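Local coordinates for protein probable polyketide synthase 1 (Dictyostelium discoideum, PDB 2H84) that produces acylpyrones in vitro, probably by extending and cyclising acyl chains in its C-terminal type III polyketide synthase domain, the part described here, at residues I130-F135 with R149-L154; I179-T184 with A211-G216; I21-E26 with V337-D342; N89-V94 with T124-I129; E82-V87 with E251-G256. All coordinates share one frame; numbering follows the deposited sequence.

Contact 1 (I130-F135 with R149-L154); sequences IPDVNF and RVSLNL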
# COMPACT_ATOMS: atom_id res chain seq x y z
N ILE A 130 0.23 -11.15 -3.20
CA ILE A 130 0.41 -10.59 -4.53
C ILE A 130 -0.03 -11.62 -5.57
O ILE A 130 0.45 -12.75 -5.56
CB ILE A 130 1.88 -10.23 -4.79
CG1 ILE A 130 2.31 -9.09 -3.85
CG2 ILE A 130 2.07 -9.88 -6.26
CD1 ILE A 130 3.81 -8.76 -3.91
N PRO A 131 -0.98 -11.27 -6.44
CA PRO A 131 -1.72 -10.00 -6.57
C PRO A 131 -2.43 -9.66 -5.26
O PRO A 131 -2.90 -10.56 -4.55
CB PRO A 131 -2.71 -10.29 -7.69
CG PRO A 131 -2.09 -11.42 -8.46
CD PRO A 131 -1.49 -12.28 -7.38
N ASP A 132 -2.55 -8.38 -4.95
CA ASP A 132 -3.18 -7.94 -3.71
C ASP A 132 -4.66 -8.31 -3.61
O ASP A 132 -5.29 -8.67 -4.59
CB ASP A 132 -3.03 -6.44 -3.57
CG ASP A 132 -3.20 -5.98 -2.14
OD1 ASP A 132 -3.26 -4.76 -1.93
OD2 ASP A 132 -3.26 -6.83 -1.23
N VAL A 133 -5.21 -8.20 -2.40
CA VAL A 133 -6.61 -8.53 -2.16
C VAL A 133 -7.60 -7.81 -3.07
O VAL A 133 -8.57 -8.41 -3.52
CB VAL A 133 -6.99 -8.23 -0.70
CG1 VAL A 133 -8.39 -8.71 -0.41
CG2 VAL A 133 -6.01 -8.90 0.23
N ASN A 134 -7.38 -6.52 -3.34
CA ASN A 134 -8.32 -5.81 -4.20
C ASN A 134 -8.45 -6.41 -5.59
O ASN A 134 -9.53 -6.33 -6.18
CB ASN A 134 -7.95 -4.32 -4.31
CG ASN A 134 -6.53 -4.09 -4.75
OD1 ASN A 134 -5.64 -3.93 -3.96
ND2 ASN A 134 -6.31 -4.08 -6.02
N PHE A 135 -7.38 -6.99 -6.12
CA PHE A 135 -7.43 -7.60 -7.45
C PHE A 135 -8.22 -8.90 -7.41
O PHE A 135 -9.09 -9.15 -8.25
CB PHE A 135 -6.02 -7.90 -7.97
CG PHE A 135 -6.01 -8.61 -9.31
CD1 PHE A 135 -5.96 -7.88 -10.50
CD2 PHE A 135 -6.06 -10.00 -9.38
CE1 PHE A 135 -5.97 -8.52 -11.72
CE2 PHE A 135 -6.07 -10.64 -10.60
CZ PHE A 135 -6.03 -9.89 -11.77
N ARG A 149 -7.92 0.03 -9.04
CA ARG A 149 -7.33 -0.59 -7.85
C ARG A 149 -6.38 0.31 -7.05
O ARG A 149 -5.63 1.11 -7.62
CB ARG A 149 -6.56 -1.87 -8.21
CG ARG A 149 -7.05 -2.60 -9.44
CD ARG A 149 -6.68 -4.09 -9.38
NE ARG A 149 -5.37 -4.38 -8.78
CZ ARG A 149 -4.20 -4.06 -9.32
NH1 ARG A 149 -4.14 -3.41 -10.49
NH2 ARG A 149 -3.07 -4.40 -8.70
N VAL A 150 -6.43 0.16 -5.73
CA VAL A 150 -5.59 0.91 -4.80
C VAL A 150 -5.18 -0.01 -3.65
O VAL A 150 -6.03 -0.52 -2.93
CB VAL A 150 -6.37 2.10 -4.19
CG1 VAL A 150 -5.47 2.87 -3.25
CG2 VAL A 150 -6.86 3.00 -5.28
N SER A 151 -3.87 -0.25 -3.49
CA SER A 151 -3.39 -1.12 -2.40
C SER A 151 -2.77 -0.33 -1.24
O SER A 151 -1.58 -0.07 -1.25
CB SER A 151 -2.35 -2.11 -2.92
OG SER A 151 -2.91 -3.08 -3.80
N LEU A 152 -3.57 0.04 -0.24
CA LEU A 152 -3.06 0.77 0.92
C LEU A 152 -2.52 -0.24 1.94
O LEU A 152 -3.24 -0.61 2.88
CB LEU A 152 -4.16 1.58 1.61
CG LEU A 152 -4.36 3.08 1.39
CD1 LEU A 152 -5.10 3.64 2.61
CD2 LEU A 152 -3.02 3.79 1.22
N ASN A 153 -1.28 -0.68 1.78
CA ASN A 153 -0.72 -1.64 2.71
C ASN A 153 0.51 -1.14 3.47
O ASN A 153 1.23 -0.24 3.02
CB ASN A 153 -0.36 -2.91 1.95
CG ASN A 153 -1.48 -3.37 1.03
OD1 ASN A 153 -2.59 -3.65 1.48
ND2 ASN A 153 -1.18 -3.45 -0.26
N LEU A 154 0.75 -1.72 4.64
CA LEU A 154 1.89 -1.38 5.47
C LEU A 154 1.74 -0.09 6.24
O LEU A 154 2.72 0.54 6.58
CB LEU A 154 3.17 -1.32 4.62
CG LEU A 154 3.49 -2.57 3.78
CD1 LEU A 154 4.87 -2.45 3.17
CD2 LEU A 154 3.42 -3.81 4.65
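Two hydrogen bonds converge on D132 OD1, both from strand 149-153. S151 OG gives one at 2.5 Å, using the anti lone pair of the carboxylate oxygen, the one turned away from OD2. N153 ND2 gives the other, nearly straight at 3.0 Å and 165°; OD1 lies close to the amide plane of N153, while ND2 comes in from above the carboxylate plane. CG of D132 stands anti to the backbone N (chi1 -159°), which swings the acid toward the strand. An aspartate suits this place, since one oxygen can collect two donors in a buried setting; a small serine and an amide supply them. N153 ND2 also binds N153 O of the second subunit.

F135 and R149 meet by packing. R149 NE lies at the edge of the F135 ring, near its plane and 3.7 Å from F135 CB, while F135 CD1 sits over a face of the guanidinium; the two planes are 88° apart. The N134 side chain lies between S151 and R149.

D132 is the N-cap residue of helix 133-141, and the contact ties the start of that helix to the next strand within the beta-alpha-beta unit (strand 119-124, helix 133-141, strand 148-153) of the thiolase fold.

Contact 2 (I179-T184 with A211-G216); sequences ILVVCT and AAYIIG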
# COMPACT_ATOMS: atom_id res chain seq x y z
N ILE A 179 -16.28 4.34 -4.26
CA ILE A 179 -15.15 3.57 -3.77
C ILE A 179 -15.50 2.53 -2.70
O ILE A 179 -16.08 2.86 -1.67
CB ILE A 179 -14.08 4.50 -3.17
CG1 ILE A 179 -13.79 5.65 -4.12
CG2 ILE A 179 -12.82 3.72 -2.88
CD1 ILE A 179 -14.59 6.89 -3.82
N LEU A 180 -15.12 1.28 -2.96
CA LEU A 180 -15.33 0.18 -2.03
C LEU A 180 -14.01 -0.06 -1.30
O LEU A 180 -12.97 -0.24 -1.93
CB LEU A 180 -15.72 -1.08 -2.78
CG LEU A 180 -15.62 -2.37 -1.96
CD1 LEU A 180 -16.70 -2.40 -0.89
CD2 LEU A 180 -15.74 -3.56 -2.88
N VAL A 181 -14.03 -0.07 0.03
CA VAL A 181 -12.80 -0.26 0.79
C VAL A 181 -12.89 -1.45 1.75
O VAL A 181 -13.89 -1.62 2.45
CB VAL A 181 -12.47 1.01 1.61
CG1 VAL A 181 -11.13 0.85 2.29
CG2 VAL A 181 -12.46 2.23 0.72
N VAL A 182 -11.83 -2.27 1.78
CA VAL A 182 -11.78 -3.44 2.66
C VAL A 182 -10.50 -3.43 3.47
O VAL A 182 -9.40 -3.45 2.91
CB VAL A 182 -11.77 -4.78 1.89
CG1 VAL A 182 -12.62 -5.81 2.63
CG2 VAL A 182 -12.20 -4.58 0.46
N CYS A 183 -10.63 -3.41 4.79
CA CYS A 183 -9.48 -3.46 5.66
C CYS A 183 -9.60 -4.81 6.35
O CYS A 183 -10.56 -5.08 7.08
CB CYS A 183 -9.52 -2.31 6.66
SG CYS A 183 -9.56 -0.70 5.87
N THR A 184 -8.64 -5.68 6.11
CA THR A 184 -8.68 -6.99 6.70
C THR A 184 -7.29 -7.34 7.25
O THR A 184 -6.28 -7.23 6.56
CB THR A 184 -9.23 -8.01 5.65
OG1 THR A 184 -8.58 -9.28 5.79
CG2 THR A 184 -9.07 -7.47 4.22
N ALA A 211 -13.36 -5.54 7.60
CA ALA A 211 -14.45 -4.57 7.54
C ALA A 211 -14.39 -3.83 6.21
O ALA A 211 -13.32 -3.43 5.77
CB ALA A 211 -14.33 -3.58 8.68
N ALA A 212 -15.54 -3.66 5.57
CA ALA A 212 -15.58 -2.95 4.30
C ALA A 212 -16.66 -1.87 4.31
O ALA A 212 -17.63 -1.95 5.07
CB ALA A 212 -15.81 -3.92 3.15
N TYR A 213 -16.49 -0.85 3.48
CA TYR A 213 -17.48 0.22 3.39
C TYR A 213 -17.49 0.87 2.00
O TYR A 213 -16.50 0.84 1.28
CB TYR A 213 -17.22 1.26 4.49
CG TYR A 213 -15.88 1.95 4.40
CD1 TYR A 213 -15.72 3.11 3.64
CD2 TYR A 213 -14.76 1.43 5.06
CE1 TYR A 213 -14.47 3.73 3.53
CE2 TYR A 213 -13.51 2.05 4.95
CZ TYR A 213 -13.38 3.20 4.18
OH TYR A 213 -12.15 3.81 4.06
N ILE A 214 -18.65 1.40 1.61
CA ILE A 214 -18.79 2.08 0.33
C ILE A 214 -18.78 3.58 0.63
O ILE A 214 -19.38 4.02 1.62
CB ILE A 214 -20.11 1.74 -0.35
CG1 ILE A 214 -20.30 0.22 -0.41
CG2 ILE A 214 -20.15 2.36 -1.73
CD1 ILE A 214 -19.31 -0.50 -1.28
N ILE A 215 -18.12 4.37 -0.20
CA ILE A 215 -18.05 5.81 0.04
C ILE A 215 -18.14 6.60 -1.27
O ILE A 215 -17.62 6.17 -2.29
CB ILE A 215 -16.74 6.15 0.76
CG1 ILE A 215 -16.63 7.65 0.98
CG2 ILE A 215 -15.56 5.65 -0.05
CD1 ILE A 215 -15.38 8.03 1.72
N GLY A 216 -18.81 7.75 -1.23
CA GLY A 216 -18.94 8.57 -2.43
C GLY A 216 -19.52 9.94 -2.16
O GLY A 216 -19.92 10.25 -1.04
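Y213 lays its ring against V181, its partner in a hydrogen-bonded antiparallel pair. Its CB leaves the strand on the same face as V181, CG sits between backbone N and carbonyl carbon (chi1 61°), and the side chain runs alongside that of V181. CD2 only skirts V181 CB, at 4.2 Å, and CE1 faces V181 CG2. Farther out CE2 closes to 3.6 Å and CZ to 3.5 Å of V181 CB, which stands over the ring face, offset toward the rim. The hydroxyl comes close to both methyls, 3.6 Å from V181 CG1 and 3.7 Å from V181 CG2, and is hydrogen-bonded to OG of S163. A tyrosine fits here because its ring face is apolar and its tip polar.

The two strands, 166° apart in direction, are neighbours in the large mixed sheet of the thiolase fold. Pairs I179-I215, V181-Y213 and C183-A211 carry the backbone hydrogen bonds, the straightest being C183 N to A211 O (2.9 Å, 173°). Their face of the sheet meets helix 159-171, and C183 lies about 10 Å, side chain to side chain, from C157, the predicted active-site cysteine.

On the other face L180 CD1 touches I214 CD1, and V182 CG1 rests 3.7 Å from A212 CB. The small A212 suits a place beside the branched V182, and V182 and I214 reach C103 and W110 of helix 84-110.

Contact 3 (I21-E26 with V337-D342); sequences ISVPGE and VIFVMD
I21, near the end of central strand 15-22, packs on F339 of helix 335-345, joining a strand of the N-terminal half of the thiolase fold to a helix of the C-terminal half. The contact is almost wholly apolar. I21 CG2 stands 3.6 Å above the plane of the F339 ring, over its centre and only 6° off the ring normal, a close CH-pi contact. CG2 is anti to the carbonyl carbon of I21, while CG1 takes the position between backbone N and carbonyl carbon (chi1 58°); CD1, beyond it, lies 3.7 Å from F339 CE2. A beta-branched residue suits the spot, since CB and CG2 lie over one face of the ring and CD1 lies on the same side by the CE2 rim.

V23 meets the same ring at its edge, CG1 lying near CZ of F339, and S22 O is also at the edge, in plane, 4.0 Å from F339 CZ. One turn on, D342 OD2 approaches I21 CG2 to 4.0 Å; the acid has its charged partner in R345.

Around this core Y329 of helix 320-329 meets F339 edge-to-face, A211 of strand 209-216 packs on F339, and S22, pointing away from F339, packs on A102 and R105 of helix 84-110.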
# COMPACT_ATOMS: atom_id res chain seq x y z
N ILE A 21 -19.07 -6.04 8.10
CA ILE A 21 -17.95 -6.65 8.79
C ILE A 21 -17.95 -8.15 8.53
O ILE A 21 -18.89 -8.70 7.97
CB ILE A 21 -18.01 -6.42 10.30
CG1 ILE A 21 -19.33 -6.97 10.86
CG2 ILE A 21 -17.90 -4.95 10.60
CD1 ILE A 21 -19.31 -7.15 12.35
N SER A 22 -16.88 -8.80 8.97
CA SER A 22 -16.74 -10.24 8.81
C SER A 22 -15.62 -10.72 9.72
O SER A 22 -14.55 -10.13 9.74
CB SER A 22 -16.41 -10.57 7.35
OG SER A 22 -16.13 -11.94 7.20
N VAL A 23 -15.87 -11.78 10.48
CA VAL A 23 -14.84 -12.28 11.38
C VAL A 23 -14.72 -13.79 11.29
O VAL A 23 -15.66 -14.48 10.92
CB VAL A 23 -15.14 -11.89 12.85
CG1 VAL A 23 -15.01 -10.40 13.02
CG2 VAL A 23 -16.53 -12.35 13.26
N PRO A 24 -13.54 -14.32 11.63
CA PRO A 24 -13.33 -15.76 11.58
C PRO A 24 -13.96 -16.49 12.76
O PRO A 24 -13.76 -16.10 13.91
CB PRO A 24 -11.81 -15.88 11.58
CG PRO A 24 -11.39 -14.72 12.36
CD PRO A 24 -12.29 -13.61 11.92
N GLY A 25 -14.74 -17.52 12.45
CA GLY A 25 -15.39 -18.33 13.46
C GLY A 25 -16.28 -17.63 14.47
O GLY A 25 -16.81 -16.55 14.22
N GLU A 26 -16.43 -18.28 15.63
CA GLU A 26 -17.24 -17.78 16.73
C GLU A 26 -16.41 -16.99 17.75
O GLU A 26 -15.18 -17.06 17.75
CB GLU A 26 -17.93 -18.94 17.45
CG GLU A 26 -18.94 -19.69 16.61
CD GLU A 26 -20.14 -18.84 16.29
OE1 GLU A 26 -20.01 -17.91 15.47
OE2 GLU A 26 -21.21 -19.10 16.87
N VAL A 337 -11.48 0.17 13.70
CA VAL A 337 -12.12 1.48 13.55
C VAL A 337 -13.46 1.34 12.88
O VAL A 337 -14.49 1.71 13.40
CB VAL A 337 -11.29 2.40 12.65
CG1 VAL A 337 -11.45 3.83 13.11
CG2 VAL A 337 -9.82 1.92 12.58
N ILE A 338 -13.41 0.79 11.67
CA ILE A 338 -14.60 0.54 10.86
C ILE A 338 -15.62 -0.28 11.65
O ILE A 338 -16.80 0.02 11.62
CB ILE A 338 -14.23 -0.17 9.57
CG1 ILE A 338 -13.07 0.58 8.89
CG2 ILE A 338 -15.43 -0.28 8.66
CD1 ILE A 338 -13.37 2.02 8.54
N PHE A 339 -15.17 -1.32 12.35
CA PHE A 339 -16.07 -2.15 13.15
C PHE A 339 -16.89 -1.27 14.09
O PHE A 339 -18.11 -1.45 14.23
CB PHE A 339 -15.30 -3.17 13.97
CG PHE A 339 -15.23 -4.54 13.36
CD1 PHE A 339 -14.50 -4.77 12.19
CD2 PHE A 339 -15.89 -5.61 13.96
CE1 PHE A 339 -14.41 -6.05 11.64
CE2 PHE A 339 -15.81 -6.91 13.42
CZ PHE A 339 -15.07 -7.12 12.25
N VAL A 340 -16.21 -0.33 14.75
CA VAL A 340 -16.87 0.58 15.67
C VAL A 340 -17.88 1.45 14.93
O VAL A 340 -19.01 1.60 15.38
CB VAL A 340 -15.85 1.50 16.38
CG1 VAL A 340 -16.58 2.55 17.20
CG2 VAL A 340 -14.95 0.68 17.28
N MET A 341 -17.48 2.02 13.80
CA MET A 341 -18.40 2.85 13.01
C MET A 341 -19.67 2.06 12.67
O MET A 341 -20.77 2.60 12.74
CB MET A 341 -17.73 3.34 11.73
CG MET A 341 -16.68 4.41 11.98
SD MET A 341 -15.79 4.86 10.49
CE MET A 341 -16.73 6.15 9.89
N ASP A 342 -19.51 0.80 12.29
CA ASP A 342 -20.65 -0.05 11.95
C ASP A 342 -21.63 -0.15 13.12
O ASP A 342 -22.78 0.27 13.03
CB ASP A 342 -20.17 -1.45 11.55
CG ASP A 342 -21.25 -2.53 11.71
OD1 ASP A 342 -22.29 -2.47 11.02
OD2 ASP A 342 -21.04 -3.45 12.54

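Contact 4 (N89-V94 with T124-I129); sequences NQFKKV and TSTGII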
# COMPACT_ATOMS: atom_id res chain seq x y z
N ASN A 89 1.64 -18.08 4.38
CA ASN A 89 0.94 -18.98 3.47
C ASN A 89 -0.46 -19.19 4.05
O ASN A 89 -1.45 -19.19 3.32
CB ASN A 89 1.68 -20.31 3.33
CG ASN A 89 2.60 -20.32 2.13
OD1 ASN A 89 2.78 -19.30 1.47
ND2 ASN A 89 3.17 -21.48 1.82
N GLN A 90 -0.53 -19.34 5.37
CA GLN A 90 -1.81 -19.51 6.06
C GLN A 90 -2.65 -18.26 5.83
O GLN A 90 -3.83 -18.35 5.49
CB GLN A 90 -1.60 -19.73 7.56
CG GLN A 90 -2.86 -19.57 8.41
CD GLN A 90 -3.90 -20.66 8.21
OE1 GLN A 90 -5.05 -20.54 8.67
NE2 GLN A 90 -3.51 -21.74 7.53
N PHE A 91 -2.03 -17.09 6.01
CA PHE A 91 -2.68 -15.80 5.82
C PHE A 91 -3.33 -15.75 4.43
O PHE A 91 -4.55 -15.58 4.31
CB PHE A 91 -1.63 -14.69 5.96
CG PHE A 91 -2.15 -13.28 5.72
CD1 PHE A 91 -1.97 -12.67 4.49
CD2 PHE A 91 -2.77 -12.57 6.74
CE1 PHE A 91 -2.39 -11.36 4.29
CE2 PHE A 91 -3.19 -11.26 6.54
CZ PHE A 91 -3.00 -10.65 5.31
N LYS A 92 -2.51 -15.92 3.41
CA LYS A 92 -2.95 -15.94 2.02
C LYS A 92 -4.16 -16.85 1.85
O LYS A 92 -5.12 -16.53 1.14
CB LYS A 92 -1.80 -16.44 1.14
CG LYS A 92 -1.50 -15.57 -0.07
CD LYS A 92 -0.02 -15.26 -0.16
CE LYS A 92 0.81 -16.51 -0.40
NZ LYS A 92 2.27 -16.22 -0.44
N LYS A 93 -4.12 -17.99 2.51
CA LYS A 93 -5.18 -18.98 2.44
C LYS A 93 -6.45 -18.61 3.22
O LYS A 93 -7.50 -19.19 3.01
CB LYS A 93 -4.61 -20.31 2.92
CG LYS A 93 -5.53 -21.46 2.97
CD LYS A 93 -6.09 -21.46 4.27
CE LYS A 93 -6.44 -22.81 4.49
NZ LYS A 93 -7.14 -22.74 5.70
N VAL A 94 -6.38 -17.62 4.10
CA VAL A 94 -7.55 -17.31 4.90
C VAL A 94 -8.11 -15.89 4.77
O VAL A 94 -9.25 -15.63 5.13
CB VAL A 94 -7.24 -17.61 6.39
CG1 VAL A 94 -6.58 -16.41 7.04
CG2 VAL A 94 -8.51 -18.01 7.13
N THR A 124 -4.23 -3.77 4.46
CA THR A 124 -3.72 -4.77 5.40
C THR A 124 -2.24 -4.54 5.67
O THR A 124 -1.57 -3.86 4.89
CB THR A 124 -3.86 -6.21 4.87
OG1 THR A 124 -3.46 -7.13 5.89
CG2 THR A 124 -3.00 -6.42 3.63
N SER A 125 -1.74 -5.11 6.78
CA SER A 125 -0.33 -5.00 7.16
C SER A 125 0.08 -6.25 7.92
O SER A 125 1.18 -6.33 8.44
CB SER A 125 -0.09 -3.78 8.03
OG SER A 125 -0.54 -2.60 7.39
N THR A 126 -0.83 -7.22 7.98
CA THR A 126 -0.55 -8.47 8.68
C THR A 126 -0.15 -9.62 7.77
O THR A 126 -0.03 -10.75 8.22
CB THR A 126 -1.76 -8.91 9.54
OG1 THR A 126 -2.98 -8.63 8.84
CG2 THR A 126 -1.75 -8.20 10.86
N GLY A 127 0.06 -9.34 6.49
CA GLY A 127 0.46 -10.39 5.57
C GLY A 127 0.65 -9.82 4.18
O GLY A 127 0.11 -8.76 3.87
N ILE A 128 1.42 -10.51 3.34
CA ILE A 128 1.68 -10.05 1.98
C ILE A 128 1.09 -10.96 0.92
O ILE A 128 1.49 -12.12 0.79
CB ILE A 128 3.21 -9.94 1.73
CG1 ILE A 128 3.85 -9.05 2.80
CG2 ILE A 128 3.47 -9.37 0.34
CD1 ILE A 128 3.30 -7.64 2.86
N ILE A 129 0.13 -10.43 0.16
CA ILE A 129 -0.53 -11.19 -0.90
C ILE A 129 -0.38 -10.47 -2.23
O ILE A 129 -0.83 -9.34 -2.39
CB ILE A 129 -2.03 -11.35 -0.64
CG1 ILE A 129 -2.26 -12.07 0.68
CG2 ILE A 129 -2.66 -12.12 -1.77
CD1 ILE A 129 -3.73 -12.32 0.97
O HOH W 1 3.65 -13.56 -0.73
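F91 and G127 bring the backbones close, their CA atoms 6.3 Å apart, and K92 CA lies 6.1 Å from I129 CA. Residues 89-94 are helical, whereas 124-129 form an irregular connection, extended at G127, that passes beside the helix.

CG of F91 is anti to the backbone N (chi1 177°), which directs the ring at this connection. G127 CA lies over one face of the ring, 3.4 Å from its centroid and 18° off the normal, and T126 O is over the same face, nearer the rim. Glycine suits the place because a CB here would point toward F91 and collide with its CD1. I129 CG1 (3.7 Å from F91 CE1) and T124 OG1 (3.6 Å from F91 CZ) meet the ring edge, and T126 OG1 approaches CE2. The two threonine hydroxyls are not left to the ring: T124 OG1 bonds to T184 O, and T126 OG1 to V186 N. T126 lies about 8 Å, side chain to side chain, from C157, the predicted active-site residue.

K92 adds a second, partly polar contact. Its CG rests on I129 CG1 as the two chains slide past each other, and a water accepts from NZ and donates to I128 O, each at 3.0 Å. NZ also forms a salt bridge with D247 of the second subunit. A lysine thus combines an apolar stem with a charged tip.

The contact packs helix 84-110 against the link between strand 119-124 and helix 133-141.

Contact 5 (E82-V87 with E251-G256); sequences ETITDV and EGWNLG
I84 places CD1 over one face of the W253 indole, 4.0 Å from the centroid of the five-membered ring and 29° off its normal; the nearest ring atom is W253 NE1. The tryptophan is further fixed by W246, whose ring stacks on it, and by H190, which meets it edge-to-face. The broad indole suits a place where an aliphatic tip and other rings gather round it. CG1 of I84 is anti to the backbone N (chi1 -179°), and farther back I84 CB reaches G252 CA at 4.0 Å. G252 has a positive phi (136°); at its backbone angles a CB would be jammed against the carbonyl O of E251, hence glycine.

The second flat group, the D86 carboxylate, works within its own segment. T83 N gives its hydrogen to the anti lone pair of D86 OD1 (2.6 Å), in the capping box of T83 and D86 at the head of helix 84-110, and T83 OG1 meets the same oxygen from above the carboxylate plane. Separately, T83 OG1 accepts the N-cap bond from T85 N, 3.3 Å away.

E82 O and E251 O stand 3.4 Å apart, both acceptors, so they do not bond. Contact here therefore rests on shape and apolar packing; the box holds T83 and D86, while E82 is paired with R79 and R67 and T85 OG1 with K250 of the second subunit.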
# COMPACT_ATOMS: atom_id res chain seq x y z
N GLU A 82 7.39 -22.51 13.62
CA GLU A 82 6.87 -21.99 12.36
C GLU A 82 7.79 -20.89 11.84
O GLU A 82 8.56 -20.33 12.60
CB GLU A 82 5.46 -21.45 12.58
CG GLU A 82 4.48 -22.53 12.97
CD GLU A 82 3.12 -21.96 13.34
OE1 GLU A 82 2.09 -22.58 12.95
OE2 GLU A 82 3.08 -20.91 14.01
N THR A 83 7.69 -20.60 10.55
CA THR A 83 8.51 -19.57 9.94
C THR A 83 7.60 -18.57 9.23
O THR A 83 6.38 -18.75 9.20
CB THR A 83 9.47 -20.21 8.92
OG1 THR A 83 8.73 -20.73 7.81
CG2 THR A 83 10.23 -21.36 9.57
N ILE A 84 8.19 -17.53 8.65
CA ILE A 84 7.41 -16.53 7.94
C ILE A 84 6.66 -17.17 6.78
O ILE A 84 5.61 -16.69 6.36
CB ILE A 84 8.32 -15.40 7.40
CG1 ILE A 84 7.49 -14.33 6.67
CG2 ILE A 84 9.36 -15.99 6.47
CD1 ILE A 84 6.59 -13.54 7.59
N THR A 85 7.19 -18.27 6.27
CA THR A 85 6.54 -18.96 5.16
C THR A 85 5.24 -19.54 5.63
O THR A 85 4.23 -19.46 4.94
CB THR A 85 7.40 -20.12 4.58
OG1 THR A 85 8.66 -19.61 4.12
CG2 THR A 85 6.68 -20.78 3.39
N ASP A 86 5.26 -20.12 6.83
CA ASP A 86 4.06 -20.74 7.38
C ASP A 86 2.89 -19.79 7.59
O ASP A 86 1.84 -19.92 6.96
CB ASP A 86 4.38 -21.43 8.70
CG ASP A 86 5.38 -22.53 8.52
OD1 ASP A 86 6.49 -22.42 9.07
OD2 ASP A 86 5.05 -23.52 7.83
N VAL A 87 3.09 -18.84 8.48
CA VAL A 87 2.06 -17.87 8.79
C VAL A 87 1.53 -17.08 7.58
O VAL A 87 0.32 -16.82 7.48
CB VAL A 87 2.58 -16.88 9.84
CG1 VAL A 87 2.49 -17.51 11.22
CG2 VAL A 87 4.02 -16.50 9.52
N GLU A 251 11.73 -15.97 10.93
CA GLU A 251 10.91 -16.64 11.94
C GLU A 251 9.45 -16.20 11.92
O GLU A 251 8.56 -16.90 12.40
CB GLU A 251 11.51 -16.41 13.34
CG GLU A 251 12.97 -16.82 13.49
CD GLU A 251 13.93 -15.80 12.93
OE1 GLU A 251 15.15 -16.03 13.06
OE2 GLU A 251 13.46 -14.77 12.39
N GLY A 252 9.20 -15.04 11.30
CA GLY A 252 7.87 -14.46 11.22
C GLY A 252 7.97 -12.97 11.53
O GLY A 252 9.06 -12.44 11.57
N TRP A 253 6.86 -12.28 11.75
CA TRP A 253 6.94 -10.85 12.03
C TRP A 253 7.37 -10.58 13.47
O TRP A 253 6.78 -11.11 14.41
CB TRP A 253 5.60 -10.17 11.80
CG TRP A 253 5.06 -10.32 10.43
CD1 TRP A 253 4.33 -11.35 9.94
CD2 TRP A 253 5.26 -9.42 9.34
NE1 TRP A 253 4.06 -11.16 8.61
CE2 TRP A 253 4.63 -9.98 8.21
CE3 TRP A 253 5.93 -8.19 9.21
CZ2 TRP A 253 4.63 -9.36 6.96
CZ3 TRP A 253 5.93 -7.57 7.97
CH2 TRP A 253 5.29 -8.16 6.86
N ASN A 254 8.38 -9.72 13.64
CA ASN A 254 8.87 -9.37 14.97
C ASN A 254 8.17 -8.13 15.52
O ASN A 254 8.42 -7.00 15.08
CB ASN A 254 10.38 -9.13 14.96
CG ASN A 254 10.99 -9.12 16.36
OD1 ASN A 254 10.27 -9.12 17.36
ND2 ASN A 254 12.32 -9.12 16.43
N LEU A 255 7.28 -8.34 16.50
CA LEU A 255 6.56 -7.21 17.10
C LEU A 255 7.30 -6.49 18.26
O LEU A 255 8.12 -7.09 18.97
CB LEU A 255 5.18 -7.66 17.59
CG LEU A 255 4.38 -6.53 18.22
CD1 LEU A 255 3.07 -6.33 17.48
CD2 LEU A 255 4.12 -6.85 19.67
N GLY A 256 7.00 -5.20 18.42
CA GLY A 256 7.59 -4.41 19.48
C GLY A 256 6.72 -3.19 19.79
O GLY A 256 6.54 -2.30 18.96

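Contacts 1 to 4 are buried, whereas contact 5, whose centre is about 21 Å from the centre of the chain, is partly exposed. Contacts 1, 2 and 3 all reach the large mixed sheet: contact 2 is built of backbone bonds between two of its strands, contact 1 brings polar side chains to its outermost strand within this chain, and contact 3 presses a helix on it with apolar groups. Contacts 2 and 3 meet, since A211 packs on both I338 and F339. Contacts 4 and 5 share helix 84-110, and contact 4 also touches contact 1 at L154 and T124. Contacts 1, 4 and 5 border the second subunit; contacts 2 and 3 remain within one chain.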